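Local coordinates for phospho-2-dehydro-3-deoxyheptonate aldolase (PDB 3TQK), which probably catalyses the condensation of phosphoenolpyruvate with D-erythrose 4-phosphate to DAHP, the first step of chorismate biosynthesis, at residues R50-G56 / D83-R89; I154-G160 / A178-K183; Q276-A281 / M333-L337. One frame throughout, in Å; residues are numbered along the deposited sequence.

Interaction 1 (R50-G56 / D83-R89); sequences RVAVVVG and DILIIMR
Val-51 to Gly-56 and Ile-84 to Arg-89 run as neighbouring parallel strands, with Val-51 paired to Ile-84 and Val-55 to Met-88. Six backbone hydrogen bonds join them. Val-51, Val-53 and Val-55 each give their N-H to one carbonyl of the partner and offer their own O to an N-H two residues further on. The shortest is Val-53 N to Leu-85 O, 2.7 Å. The last bond of the ladder runs from Arg-89 N to Val-55 O. CA-H...O contacts fill in between, such as Val-54 CA to Ile-87 O at 3.2 Å.

Apolar contacts are alike on the Val-53 face. Val-53 CG2 meets Ile-84 CG2 at 4.0 Å, and Val-55 CG1 meets Ile-86 CG2 at the same distance. With chi1 at 61°, between backbone N and carbonyl carbon, CG1 of Val-55 is the branch that meets Ile-86. Helices 63-80 and 327-344 pack on this face.

Two arginines close the ends. Leu-85 CB lies over one face of the Arg-50 guanidinium, towards its rim. That group is held by Asp-48, Glu-39 and the carbonyl of His-81. Arg-89 runs extended beside Gly-56, with its CD 3.5 Å from Gly-56 O. Its guanidinium bonds to the carbonyls of Pro-57 and Cys-58, and Cys-58 is a manganese ligand. A bound acetate and the manganese ion lie close to this side chain.

Together with helix 63-80 the strands make a right-handed beta-alpha-beta crossover, the first of a TIM barrel with its metal site at the C-terminal strand ends.

Interaction 2 (I154-G160 / A178-K183); sequences ITWGAIG and ASIGFK
Ile-159 and Phe-182 lie side by side on one face of the sheet, pointing the same way. Ile-159 CG1 comes within 3.7 Å of Phe-182 CE2, meeting the ring obliquely. The same CG1 reaches Ile-180 CG2, so one methylene touches two residues of the partner strand. This is the tight part of the contact, and two glycines let it close up. Ile-180 turns its CD1 back over Gly-157, 3.9 Å from Gly-157 CA, with chi2 at -64°. On the other face the indole of Trp-156 leans across Gly-181, with CZ2 4.1 Å from Gly-181 CA. The indole NE1 is hydrogen-bonded to His-227, which helps to set the turn of the ring.

Strands 156-159 and 179-183 are the fourth and fifth of the TIM barrel, joined through helix 167-173 in a beta-alpha-beta crossover. Trp-156, Ala-158 and Ser-179 belong to the inward face. Ile-180 and Phe-182 face outward, and helix 191-200 packs on Phe-182. Four good backbone hydrogen bonds hold the register. Gly-157 N to Ser-179 O is the shortest at 2.8 Å, and Lys-183 N to Ile-159 O is nearly straight (173° at the hydrogen).

The start of the pairing is looser. Ser-179 N reaches Thr-155 O only weakly, at 3.4 Å. Ala-178 CB is the main filler there, 3.6 Å from both Thr-155 O and Ile-154 O. At the other end the backbone bond is sound, but the Lys-183 side chain is partly exposed. Its CB and CG rest against Ile-159 O, each at 3.7 Å. The rest of the chain then leads away from strand 156-159 to a salt bridge between NZ and Asp-263. It passes near His-266, a manganese ligand.

Interaction 3 (Q276-A281 / M333-L337); sequences QISVLA and MLEML
Met-333 and Met-336, both selenomethionines, leave their helix with CG anti to the carbonyl carbon and then bend at chi3 (85° and 72°). The bends carry both terminal methyls to the facing helix. Leu-280 answers with CG anti to its backbone N (chi1 -172°), and its two methyls are shared between Met-333 and Leu-337.

Leu-280 CD2 presses on Met-333 CB at 3.4 Å, tighter than normal van der Waals contact. Its CD1 meets Leu-337 CD2 at 3.7 Å, the two leucines crossing at about a right angle. The Met-333 methyl CE runs on past Leu-280 to Gln-276 CB, 3.8 Å away. Met-336 works on the more open side. Its SE lies 3.7 Å from Ile-277 CG1, again crossing at about a right angle. Its CE reaches the backbone beyond, touching Ala-281 CA at 3.7 Å and Ile-277 O at the same distance.

Helices 276-289 and 327-344 belong to the outer layer of the TIM barrel. The two short segments run almost exactly parallel, with axes 10.6 Å apart, so long side chains must bridge the gap. Strand 293-299 lies beneath: Met-333 touches Ile-298, and Leu-337 touches Val-296. Gln-276 OE1 accepts a hydrogen bond from the backbone N of Glu-299, a manganese ligand, and so ties this helix to the metal-binding strand.

No hydrogen bond or salt bridge crosses between the segments. The contact is van der Waals packing, mostly of methyls and methylenes and the two methionine side chains, here with selenium in place of sulfur. One methyl rests on the backbone.

Interactions 1 and 2 both lie in the barrel wall, on strands of one parallel sheet, and both are buried. Interaction 3 belongs to the helical layer outside and is only partly buried. The chemistry follows the place. The strand pairs are joined by backbone hydrogen bonds, with side chains added on both faces, whereas the helix pair relies on side-chain packing, with no hydrogen bond across it. Inside the barrel, interactions 1 and 2 meet where Val-54 and Ile-87 pack on Trp-156. Outside it, Val-53 and Ile-84 of interaction 1 pack against Leu-334 and Leu-337 of interaction 3. Interactions 2 and 3 do not touch, their nearest atoms being about 10 Å apart.

Interaction 1 (R50-G56 / D83-R89)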
ATOM      1  N   ARG A  50       8.768 -31.776  -2.317  1.00 26.04           N
ATOM      2  CA  ARG A  50       7.937 -31.576  -1.136  1.00 26.24           C
ATOM      3  C   ARG A  50       7.053 -30.350  -1.339  1.00 25.57           C
ATOM      4  O   ARG A  50       7.379 -29.468  -2.134  1.00 25.85           O
ATOM      5  CB  ARG A  50       8.796 -31.370   0.107  1.00 25.34           C
ATOM      6  CG  ARG A  50       9.493 -32.631   0.578  1.00 25.91           C
ATOM      7  CD  ARG A  50      10.042 -32.464   1.979  1.00 24.95           C
ATOM      8  NE  ARG A  50      10.858 -31.265   2.089  1.00 22.76           N
ATOM      9  CZ  ARG A  50      11.281 -30.741   3.232  1.00 22.45           C
ATOM     10  NH1 ARG A  50      10.976 -31.312   4.399  1.00 22.82           N
ATOM     11  NH2 ARG A  50      12.021 -29.632   3.204  1.00 21.06           N
ATOM     12  N   VAL A  51       5.927 -30.316  -0.638  1.00 25.77           N
ATOM     13  CA  VAL A  51       5.014 -29.186  -0.703  1.00 25.17           C
ATOM     14  C   VAL A  51       5.135 -28.411   0.616  1.00 24.41           C
ATOM     15  O   VAL A  51       5.254 -29.016   1.667  1.00 24.94           O
ATOM     16  CB  VAL A  51       3.584 -29.674  -0.973  1.00 26.42           C
ATOM     17  CG1 VAL A  51       2.560 -28.621  -0.615  1.00 26.68           C
ATOM     18  CG2 VAL A  51       3.441 -30.062  -2.444  1.00 26.93           C
ATOM     19  N   ALA A  52       5.174 -27.081   0.546  1.00 23.12           N
ATOM     20  CA  ALA A  52       5.262 -26.230   1.738  1.00 22.54           C
ATOM     21  C   ALA A  52       3.856 -25.968   2.256  1.00 23.25           C
ATOM     22  O   ALA A  52       2.943 -25.735   1.460  1.00 23.79           O
ATOM     23  CB  ALA A  52       5.928 -24.909   1.411  1.00 21.13           C
ATOM     24  N   VAL A  53       3.682 -26.011   3.574  1.00 23.20           N
ATOM     25  CA  VAL A  53       2.374 -25.802   4.180  1.00 23.87           C
ATOM     26  C   VAL A  53       2.501 -24.763   5.271  1.00 23.05           C
ATOM     27  O   VAL A  53       3.179 -24.992   6.283  1.00 23.17           O
ATOM     28  CB  VAL A  53       1.791 -27.110   4.759  1.00 25.58           C
ATOM     29  CG1 VAL A  53       0.460 -26.852   5.437  1.00 26.50           C
ATOM     30  CG2 VAL A  53       1.627 -28.155   3.651  1.00 26.07           C
ATOM     31  N   VAL A  54       1.878 -23.612   5.028  1.00 22.49           N
ATOM     32  CA  VAL A  54       1.849 -22.500   5.964  1.00 21.56           C
ATOM     33  C   VAL A  54       0.518 -22.594   6.674  1.00 23.09           C
ATOM     34  O   VAL A  54      -0.528 -22.312   6.094  1.00 23.04           O
ATOM     35  CB  VAL A  54       1.961 -21.149   5.253  1.00 20.89           C
ATOM     36  CG1 VAL A  54       1.782 -19.985   6.264  1.00 18.69           C
ATOM     37  CG2 VAL A  54       3.287 -21.052   4.516  1.00 18.28           C
ATOM     38  N   VAL A  55       0.565 -23.009   7.935  1.00 23.96           N
ATOM     39  CA  VAL A  55      -0.623 -23.434   8.623  1.00 25.51           C
ATOM     40  C   VAL A  55      -0.642 -22.848  10.020  1.00 26.13           C
ATOM     41  O   VAL A  55       0.352 -22.881  10.736  1.00 25.61           O
ATOM     42  CB  VAL A  55      -0.702 -24.985   8.683  1.00 26.88           C
ATOM     43  CG1 VAL A  55       0.490 -25.559   9.425  1.00 26.52           C
ATOM     44  CG2 VAL A  55      -1.990 -25.429   9.338  1.00 27.09           C
ATOM     45  N   GLY A  56      -1.779 -22.296  10.406  1.00 27.36           N
ATOM     46  CA  GLY A  56      -1.932 -21.779  11.750  1.00 28.30           C
ATOM     47  C   GLY A  56      -3.151 -20.902  11.868  1.00 29.23           C
ATOM     48  O   GLY A  56      -3.973 -20.865  10.953  1.00 29.14           O
ATOM     49  N   ASP A  83       7.722 -35.424   3.068  1.00 32.93           N
ATOM     50  CA  ASP A  83       6.746 -35.021   2.050  1.00 32.35           C
ATOM     51  C   ASP A  83       6.337 -33.557   2.098  1.00 30.71           C
ATOM     52  O   ASP A  83       5.935 -32.995   1.091  1.00 30.04           O
ATOM     53  CB  ASP A  83       5.493 -35.884   2.201  1.00 33.59           C
ATOM     54  CG  ASP A  83       5.789 -37.348   2.021  1.00 35.23           C
ATOM     55  OD1 ASP A  83       6.563 -37.652   1.094  1.00 36.70           O
ATOM     56  OD2 ASP A  83       5.260 -38.189   2.784  1.00 34.71           O
ATOM     57  N   ILE A  84       6.469 -32.943   3.265  1.00 30.54           N
ATOM     58  CA  ILE A  84       5.867 -31.646   3.546  1.00 29.78           C
ATOM     59  C   ILE A  84       6.813 -30.799   4.380  1.00 28.00           C
ATOM     60  O   ILE A  84       7.418 -31.306   5.316  1.00 28.19           O
ATOM     61  CB  ILE A  84       4.576 -31.874   4.362  1.00 31.30           C
ATOM     62  CG1 ILE A  84       3.390 -32.128   3.449  1.00 33.10           C
ATOM     63  CG2 ILE A  84       4.241 -30.700   5.221  1.00 31.93           C
ATOM     64  CD1 ILE A  84       2.147 -32.506   4.262  1.00 36.11           C
ATOM     65  N   LEU A  85       6.938 -29.517   4.047  1.00 26.24           N
ATOM     66  CA  LEU A  85       7.612 -28.562   4.926  1.00 24.92           C
ATOM     67  C   LEU A  85       6.534 -27.748   5.639  1.00 24.91           C
ATOM     68  O   LEU A  85       5.798 -26.997   4.995  1.00 24.61           O
ATOM     69  CB  LEU A  85       8.545 -27.638   4.147  1.00 23.37           C
ATOM     70  CG  LEU A  85       9.303 -26.591   4.978  1.00 22.14           C
ATOM     71  CD1 LEU A  85      10.229 -27.247   6.015  1.00 22.40           C
ATOM     72  CD2 LEU A  85      10.098 -25.641   4.082  1.00 19.49           C
ATOM     73  N   ILE A  86       6.430 -27.927   6.958  1.00 25.54           N
ATOM     74  CA  ILE A  86       5.434 -27.242   7.770  1.00 25.37           C
ATOM     75  C   ILE A  86       6.033 -25.960   8.298  1.00 24.61           C
ATOM     76  O   ILE A  86       7.119 -25.969   8.891  1.00 24.63           O
ATOM     77  CB  ILE A  86       4.938 -28.105   8.952  1.00 26.71           C
ATOM     78  CG1 ILE A  86       4.094 -29.272   8.433  1.00 27.41           C
ATOM     79  CG2 ILE A  86       4.096 -27.269   9.902  1.00 25.50           C
ATOM     80  CD1 ILE A  86       3.863 -30.358   9.430  1.00 26.03           C
ATOM     81  N   ILE A  87       5.332 -24.859   8.037  1.00 23.81           N
ATOM     82  CA  ILE A  87       5.718 -23.541   8.517  1.00 22.55           C
ATOM     83  C   ILE A  87       4.537 -22.980   9.279  1.00 22.88           C
ATOM     84  O   ILE A  87       3.430 -22.933   8.754  1.00 22.86           O
ATOM     85  CB  ILE A  87       6.043 -22.580   7.365  1.00 21.26           C
ATOM     86  CG1 ILE A  87       7.197 -23.133   6.521  1.00 20.47           C
ATOM     87  CG2 ILE A  87       6.395 -21.189   7.933  1.00 19.75           C
ATOM     88  CD1 ILE A  87       7.532 -22.279   5.331  1.00 18.09           C
HETATM   89  N   MSE A  88       4.753 -22.578  10.520  1.00 23.52           N
HETATM   90  CA  MSE A  88       3.636 -22.087  11.303  1.00 24.71           C
HETATM   91  C   MSE A  88       3.296 -20.640  11.021  1.00 23.43           C
HETATM   92  O   MSE A  88       4.158 -19.768  11.036  1.00 21.99           O
HETATM   93  CB  MSE A  88       3.853 -22.186  12.788  1.00 26.18           C
HETATM   94  CG  MSE A  88       2.639 -21.565  13.489  1.00 29.27           C
HETATM   95 SE   MSE A  88       2.497 -22.179  15.200  1.00 36.48          SE
HETATM   96  CE  MSE A  88       1.192 -20.935  16.000  1.00 31.66           C
ATOM     97  N   ARG A  89       2.003 -20.416  10.843  1.00 23.89           N
ATOM     98  CA  ARG A  89       1.448 -19.113  10.545  1.00 23.95           C
ATOM     99  C   ARG A  89       1.344 -18.311  11.839  1.00 24.20           C
ATOM    100  O   ARG A  89       0.622 -18.694  12.771  1.00 25.65           O
ATOM    101  CB  ARG A  89       0.076 -19.331   9.908  1.00 24.78           C
ATOM    102  CG  ARG A  89      -0.638 -18.116   9.418  1.00 25.40           C
ATOM    103  CD  ARG A  89      -2.108 -18.453   9.140  1.00 27.53           C
ATOM    104  NE  ARG A  89      -2.854 -17.208   9.100  1.00 29.37           N
ATOM    105  CZ  ARG A  89      -3.020 -16.458   8.019  1.00 29.35           C
ATOM    106  NH1 ARG A  89      -2.550 -16.846   6.844  1.00 28.73           N
ATOM    107  NH2 ARG A  89      -3.687 -15.310   8.113  1.00 31.72           N
TER
HETATM  108  O   HOH W   1      -2.952 -20.036   6.251  1.00 23.09           O

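Interaction 2 (I154-G160 / A178-K183)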
ATOM      1  N   ILE A 154      11.834 -14.926  10.875  1.00 18.02           N
ATOM      2  CA  ILE A 154      10.852 -15.298   9.855  1.00 16.99           C
ATOM      3  C   ILE A 154      11.534 -16.056   8.708  1.00 17.32           C
ATOM      4  O   ILE A 154      12.531 -15.581   8.128  1.00 16.23           O
ATOM      5  CB  ILE A 154      10.149 -14.056   9.303  1.00 16.17           C
ATOM      6  CG1 ILE A 154       9.332 -13.393  10.414  1.00 15.89           C
ATOM      7  CG2 ILE A 154       9.258 -14.390   8.092  1.00 15.10           C
ATOM      8  CD1 ILE A 154       8.348 -14.313  11.090  1.00 15.65           C
ATOM      9  N   THR A 155      10.983 -17.237   8.418  1.00 17.45           N
ATOM     10  CA  THR A 155      11.423 -18.102   7.328  1.00 17.23           C
ATOM     11  C   THR A 155      10.776 -17.715   5.999  1.00 17.27           C
ATOM     12  O   THR A 155      11.425 -17.717   4.960  1.00 17.39           O
ATOM     13  CB  THR A 155      11.045 -19.541   7.627  1.00 17.72           C
ATOM     14  OG1 THR A 155      11.855 -20.024   8.709  1.00 17.33           O
ATOM     15  CG2 THR A 155      11.224 -20.438   6.370  1.00 17.71           C
ATOM     16  N   TRP A 156       9.491 -17.398   6.058  1.00 17.20           N
ATOM     17  CA  TRP A 156       8.693 -17.097   4.886  1.00 17.49           C
ATOM     18  C   TRP A 156       7.720 -16.000   5.254  1.00 17.59           C
ATOM     19  O   TRP A 156       7.095 -16.062   6.303  1.00 17.49           O
ATOM     20  CB  TRP A 156       7.893 -18.324   4.470  1.00 18.06           C
ATOM     21  CG  TRP A 156       6.977 -18.108   3.323  1.00 18.06           C
ATOM     22  CD1 TRP A 156       7.257 -18.328   2.011  1.00 18.56           C
ATOM     23  CD2 TRP A 156       5.626 -17.665   3.376  1.00 18.41           C
ATOM     24  NE1 TRP A 156       6.170 -18.033   1.245  1.00 18.52           N
ATOM     25  CE2 TRP A 156       5.150 -17.631   2.061  1.00 17.51           C
ATOM     26  CE3 TRP A 156       4.770 -17.277   4.411  1.00 18.93           C
ATOM     27  CZ2 TRP A 156       3.864 -17.230   1.747  1.00 18.23           C
ATOM     28  CZ3 TRP A 156       3.492 -16.886   4.098  1.00 18.60           C
ATOM     29  CH2 TRP A 156       3.051 -16.860   2.777  1.00 18.54           C
ATOM     30  N   GLY A 157       7.582 -15.003   4.392  1.00 17.89           N
ATOM     31  CA  GLY A 157       6.669 -13.894   4.664  1.00 18.03           C
ATOM     32  C   GLY A 157       5.732 -13.627   3.523  1.00 18.23           C
ATOM     33  O   GLY A 157       5.940 -14.124   2.430  1.00 19.04           O
ATOM     34  N   ALA A 158       4.709 -12.816   3.772  1.00 18.96           N
ATOM     35  CA  ALA A 158       3.722 -12.491   2.754  1.00 19.61           C
ATOM     36  C   ALA A 158       3.502 -10.998   2.625  1.00 19.97           C
ATOM     37  O   ALA A 158       3.572 -10.267   3.619  1.00 20.49           O
ATOM     38  CB  ALA A 158       2.402 -13.168   3.067  1.00 19.79           C
ATOM     39  N   ILE A 159       3.222 -10.566   1.390  1.00 20.11           N
ATOM     40  CA  ILE A 159       2.639  -9.263   1.122  1.00 19.66           C
ATOM     41  C   ILE A 159       1.171  -9.519   0.833  1.00 20.98           C
ATOM     42  O   ILE A 159       0.833 -10.346  -0.021  1.00 21.34           O
ATOM     43  CB  ILE A 159       3.308  -8.574  -0.074  1.00 19.54           C
ATOM     44  CG1 ILE A 159       4.818  -8.425   0.172  1.00 19.20           C
ATOM     45  CG2 ILE A 159       2.677  -7.201  -0.341  1.00 18.35           C
ATOM     46  CD1 ILE A 159       5.157  -7.655   1.454  1.00 19.01           C
ATOM     47  N   GLY A 160       0.293  -8.821   1.549  1.00 21.38           N
ATOM     48  CA  GLY A 160      -1.147  -9.079   1.466  1.00 22.45           C
ATOM     49  C   GLY A 160      -1.782  -8.583   0.187  1.00 23.02           C
ATOM     50  O   GLY A 160      -1.171  -7.826  -0.568  1.00 23.25           O
ATOM     51  N   ALA A 178      13.936 -13.421   4.151  1.00 18.39           N
ATOM     52  CA  ALA A 178      12.916 -14.460   4.023  1.00 18.60           C
ATOM     53  C   ALA A 178      12.457 -14.610   2.574  1.00 18.52           C
ATOM     54  O   ALA A 178      12.526 -13.668   1.793  1.00 19.12           O
ATOM     55  CB  ALA A 178      11.715 -14.123   4.908  1.00 17.56           C
ATOM     56  N   SER A 179      12.000 -15.801   2.217  1.00 18.48           N
ATOM     57  CA  SER A 179      11.227 -15.959   0.994  1.00 18.52           C
ATOM     58  C   SER A 179       9.910 -15.195   1.176  1.00 18.07           C
ATOM     59  O   SER A 179       9.424 -15.064   2.300  1.00 18.12           O
ATOM     60  CB  SER A 179      10.962 -17.436   0.712  1.00 18.84           C
ATOM     61  OG  SER A 179      12.152 -18.107   0.358  1.00 18.43           O
ATOM     62  N   ILE A 180       9.347 -14.691   0.081  1.00 17.59           N
ATOM     63  CA  ILE A 180       8.159 -13.851   0.146  1.00 17.32           C
ATOM     64  C   ILE A 180       7.125 -14.267  -0.899  1.00 17.30           C
ATOM     65  O   ILE A 180       7.441 -14.367  -2.068  1.00 17.78           O
ATOM     66  CB  ILE A 180       8.491 -12.372  -0.107  1.00 17.46           C
ATOM     67  CG1 ILE A 180       9.515 -11.852   0.897  1.00 18.04           C
ATOM     68  CG2 ILE A 180       7.223 -11.515  -0.050  1.00 16.46           C
ATOM     69  CD1 ILE A 180       9.009 -11.854   2.334  1.00 20.17           C
ATOM     70  N   GLY A 181       5.892 -14.491  -0.465  1.00 16.87           N
ATOM     71  CA  GLY A 181       4.775 -14.666  -1.365  1.00 17.59           C
ATOM     72  C   GLY A 181       3.938 -13.394  -1.442  1.00 17.96           C
ATOM     73  O   GLY A 181       3.768 -12.691  -0.437  1.00 16.83           O
ATOM     74  N   PHE A 182       3.427 -13.100  -2.642  1.00 18.67           N
ATOM     75  CA  PHE A 182       2.594 -11.929  -2.899  1.00 19.08           C
ATOM     76  C   PHE A 182       1.201 -12.386  -3.291  1.00 20.37           C
ATOM     77  O   PHE A 182       1.021 -13.082  -4.299  1.00 20.51           O
ATOM     78  CB  PHE A 182       3.149 -11.110  -4.067  1.00 19.57           C
ATOM     79  CG  PHE A 182       4.480 -10.460  -3.798  1.00 19.83           C
ATOM     80  CD1 PHE A 182       5.647 -11.199  -3.811  1.00 20.05           C
ATOM     81  CD2 PHE A 182       4.568  -9.096  -3.571  1.00 21.59           C
ATOM     82  CE1 PHE A 182       6.888 -10.591  -3.582  1.00 21.14           C
ATOM     83  CE2 PHE A 182       5.818  -8.484  -3.352  1.00 21.23           C
ATOM     84  CZ  PHE A 182       6.964  -9.234  -3.360  1.00 18.98           C
ATOM     85  N   LYS A 183       0.207 -11.966  -2.523  1.00 21.18           N
ATOM     86  CA  LYS A 183      -1.171 -12.351  -2.782  1.00 22.91           C
ATOM     87  C   LYS A 183      -1.725 -11.630  -4.009  1.00 23.79           C
ATOM     88  O   LYS A 183      -1.357 -10.491  -4.279  1.00 23.87           O
ATOM     89  CB  LYS A 183      -2.028 -12.077  -1.543  1.00 23.37           C
ATOM     90  CG  LYS A 183      -1.692 -13.020  -0.386  1.00 24.82           C
ATOM     91  CD  LYS A 183      -2.802 -13.137   0.642  1.00 27.17           C
ATOM     92  CE  LYS A 183      -2.977 -14.586   1.103  1.00 28.41           C
ATOM     93  NZ  LYS A 183      -4.164 -14.757   1.993  1.00 31.47           N
TER

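Interaction 3 (Q276-A281 / M333-L337)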
ATOM      1  N   GLN A 276     -12.294 -25.380   3.203  1.00 45.12           N
ATOM      2  CA  GLN A 276     -10.826 -25.431   3.007  1.00 42.30           C
ATOM      3  C   GLN A 276     -10.397 -26.806   2.521  1.00 42.20           C
ATOM      4  O   GLN A 276      -9.615 -26.925   1.572  1.00 40.78           O
ATOM      5  CB  GLN A 276     -10.069 -25.082   4.296  1.00 40.94           C
ATOM      6  CG  GLN A 276     -10.090 -23.595   4.661  1.00 40.44           C
ATOM      7  CD  GLN A 276      -9.161 -23.252   5.824  1.00 39.59           C
ATOM      8  OE1 GLN A 276      -7.941 -23.245   5.674  1.00 37.39           O
ATOM      9  NE2 GLN A 276      -9.743 -22.961   6.990  1.00 40.78           N
ATOM     10  N   ILE A 277     -10.948 -27.835   3.166  1.00 43.55           N
ATOM     11  CA  ILE A 277     -10.619 -29.221   2.859  1.00 44.04           C
ATOM     12  C   ILE A 277     -11.047 -29.635   1.455  1.00 44.76           C
ATOM     13  O   ILE A 277     -10.449 -30.536   0.875  1.00 45.07           O
ATOM     14  CB  ILE A 277     -11.218 -30.206   3.921  1.00 46.17           C
ATOM     15  CG1 ILE A 277     -10.443 -31.530   3.926  1.00 46.43           C
ATOM     16  CG2 ILE A 277     -12.720 -30.444   3.689  1.00 47.92           C
ATOM     17  CD1 ILE A 277     -10.796 -32.457   5.093  1.00 48.46           C
ATOM     18  N   SER A 278     -12.071 -29.000   0.898  1.00 45.62           N
ATOM     19  CA  SER A 278     -12.522 -29.378  -0.440  1.00 46.78           C
ATOM     20  C   SER A 278     -11.711 -28.633  -1.499  1.00 44.56           C
ATOM     21  O   SER A 278     -11.424 -29.188  -2.558  1.00 44.92           O
ATOM     22  CB  SER A 278     -14.034 -29.172  -0.611  1.00 49.34           C
ATOM     23  OG  SER A 278     -14.356 -27.817  -0.842  1.00 50.36           O
ATOM     24  N   VAL A 279     -11.323 -27.390  -1.209  1.00 42.55           N
ATOM     25  CA  VAL A 279     -10.337 -26.685  -2.028  1.00 40.27           C
ATOM     26  C   VAL A 279      -9.015 -27.464  -2.033  1.00 38.92           C
ATOM     27  O   VAL A 279      -8.406 -27.638  -3.084  1.00 38.40           O
ATOM     28  CB  VAL A 279     -10.100 -25.236  -1.544  1.00 39.05           C
ATOM     29  CG1 VAL A 279      -8.868 -24.609  -2.232  1.00 36.52           C
ATOM     30  CG2 VAL A 279     -11.353 -24.383  -1.780  1.00 40.01           C
ATOM     31  N   LEU A 280      -8.590 -27.949  -0.866  1.00 38.44           N
ATOM     32  CA  LEU A 280      -7.367 -28.762  -0.760  1.00 36.96           C
ATOM     33  C   LEU A 280      -7.441 -30.058  -1.574  1.00 38.18           C
ATOM     34  O   LEU A 280      -6.446 -30.475  -2.166  1.00 37.08           O
ATOM     35  CB  LEU A 280      -7.053 -29.090   0.703  1.00 36.65           C
ATOM     36  CG  LEU A 280      -5.697 -29.760   0.940  1.00 34.83           C
ATOM     37  CD1 LEU A 280      -4.547 -28.869   0.485  1.00 31.62           C
ATOM     38  CD2 LEU A 280      -5.543 -30.115   2.390  1.00 33.61           C
ATOM     39  N   ALA A 281      -8.617 -30.679  -1.618  1.00 40.06           N
ATOM     40  CA  ALA A 281      -8.814 -31.901  -2.408  1.00 41.46           C
ATOM     41  C   ALA A 281      -8.524 -31.670  -3.885  1.00 40.93           C
ATOM     42  O   ALA A 281      -7.927 -32.520  -4.541  1.00 41.30           O
ATOM     43  CB  ALA A 281     -10.237 -32.444  -2.230  1.00 43.87           C
HETATM   44  N   MSE A 333      -5.747 -32.976   6.653  1.00 42.29           N
HETATM   45  CA  MSE A 333      -5.303 -32.207   5.513  1.00 40.47           C
HETATM   46  C   MSE A 333      -3.818 -32.474   5.232  1.00 38.39           C
HETATM   47  O   MSE A 333      -3.426 -32.595   4.080  1.00 37.20           O
HETATM   48  CB  MSE A 333      -5.593 -30.723   5.742  1.00 39.41           C
HETATM   49  CG  MSE A 333      -7.088 -30.436   5.776  1.00 42.34           C
HETATM   50 SE   MSE A 333      -7.566 -28.666   6.390  1.00 44.65          SE
HETATM   51  CE  MSE A 333      -7.383 -27.731   4.681  1.00 40.75           C
ATOM     52  N   LEU A 334      -3.011 -32.604   6.282  1.00 37.74           N
ATOM     53  CA  LEU A 334      -1.605 -32.967   6.115  1.00 36.70           C
ATOM     54  C   LEU A 334      -1.493 -34.372   5.503  1.00 38.10           C
ATOM     55  O   LEU A 334      -0.715 -34.587   4.571  1.00 36.84           O
ATOM     56  CB  LEU A 334      -0.847 -32.876   7.441  1.00 36.25           C
ATOM     57  CG  LEU A 334      -0.718 -31.484   8.085  1.00 34.69           C
ATOM     58  CD1 LEU A 334      -0.181 -31.602   9.502  1.00 33.98           C
ATOM     59  CD2 LEU A 334       0.166 -30.542   7.268  1.00 31.78           C
ATOM     60  N   GLU A 335      -2.294 -35.314   6.003  1.00 40.55           N
ATOM     61  CA  GLU A 335      -2.345 -36.659   5.426  1.00 42.33           C
ATOM     62  C   GLU A 335      -2.623 -36.578   3.924  1.00 41.89           C
ATOM     63  O   GLU A 335      -1.937 -37.214   3.125  1.00 41.63           O
ATOM     64  CB  GLU A 335      -3.414 -37.527   6.113  1.00 45.04           C
ATOM     65  CG  GLU A 335      -3.072 -37.970   7.545  1.00 47.37           C
ATOM     66  CD  GLU A 335      -4.263 -38.598   8.286  1.00 52.00           C
ATOM     67  OE1 GLU A 335      -5.253 -38.995   7.626  1.00 55.05           O
ATOM     68  OE2 GLU A 335      -4.211 -38.697   9.535  1.00 54.12           O
HETATM   69  N   MSE A 336      -3.624 -35.785   3.549  1.00 41.85           N
HETATM   70  CA  MSE A 336      -3.990 -35.630   2.145  1.00 41.75           C
HETATM   71  C   MSE A 336      -2.841 -35.079   1.311  1.00 39.54           C
HETATM   72  O   MSE A 336      -2.618 -35.541   0.195  1.00 39.50           O
HETATM   73  CB  MSE A 336      -5.189 -34.702   1.997  1.00 42.20           C
HETATM   74  CG  MSE A 336      -6.496 -35.301   2.455  1.00 45.64           C
HETATM   75 SE   MSE A 336      -7.813 -33.899   2.727  1.00 46.89          SE
HETATM   76  CE  MSE A 336      -8.140 -33.436   0.857  1.00 44.26           C
ATOM     77  N   LEU A 337      -2.140 -34.081   1.847  1.00 37.51           N
ATOM     78  CA  LEU A 337      -1.025 -33.453   1.131  1.00 35.87           C
ATOM     79  C   LEU A 337       0.173 -34.398   0.979  1.00 35.96           C
ATOM     80  O   LEU A 337       0.813 -34.429  -0.077  1.00 34.99           O
ATOM     81  CB  LEU A 337      -0.592 -32.157   1.816  1.00 33.97           C
ATOM     82  CG  LEU A 337      -1.520 -30.973   1.536  1.00 33.50           C
ATOM     83  CD1 LEU A 337      -1.401 -29.931   2.610  1.00 32.94           C
ATOM     84  CD2 LEU A 337      -1.222 -30.362   0.170  1.00 32.60           C
TER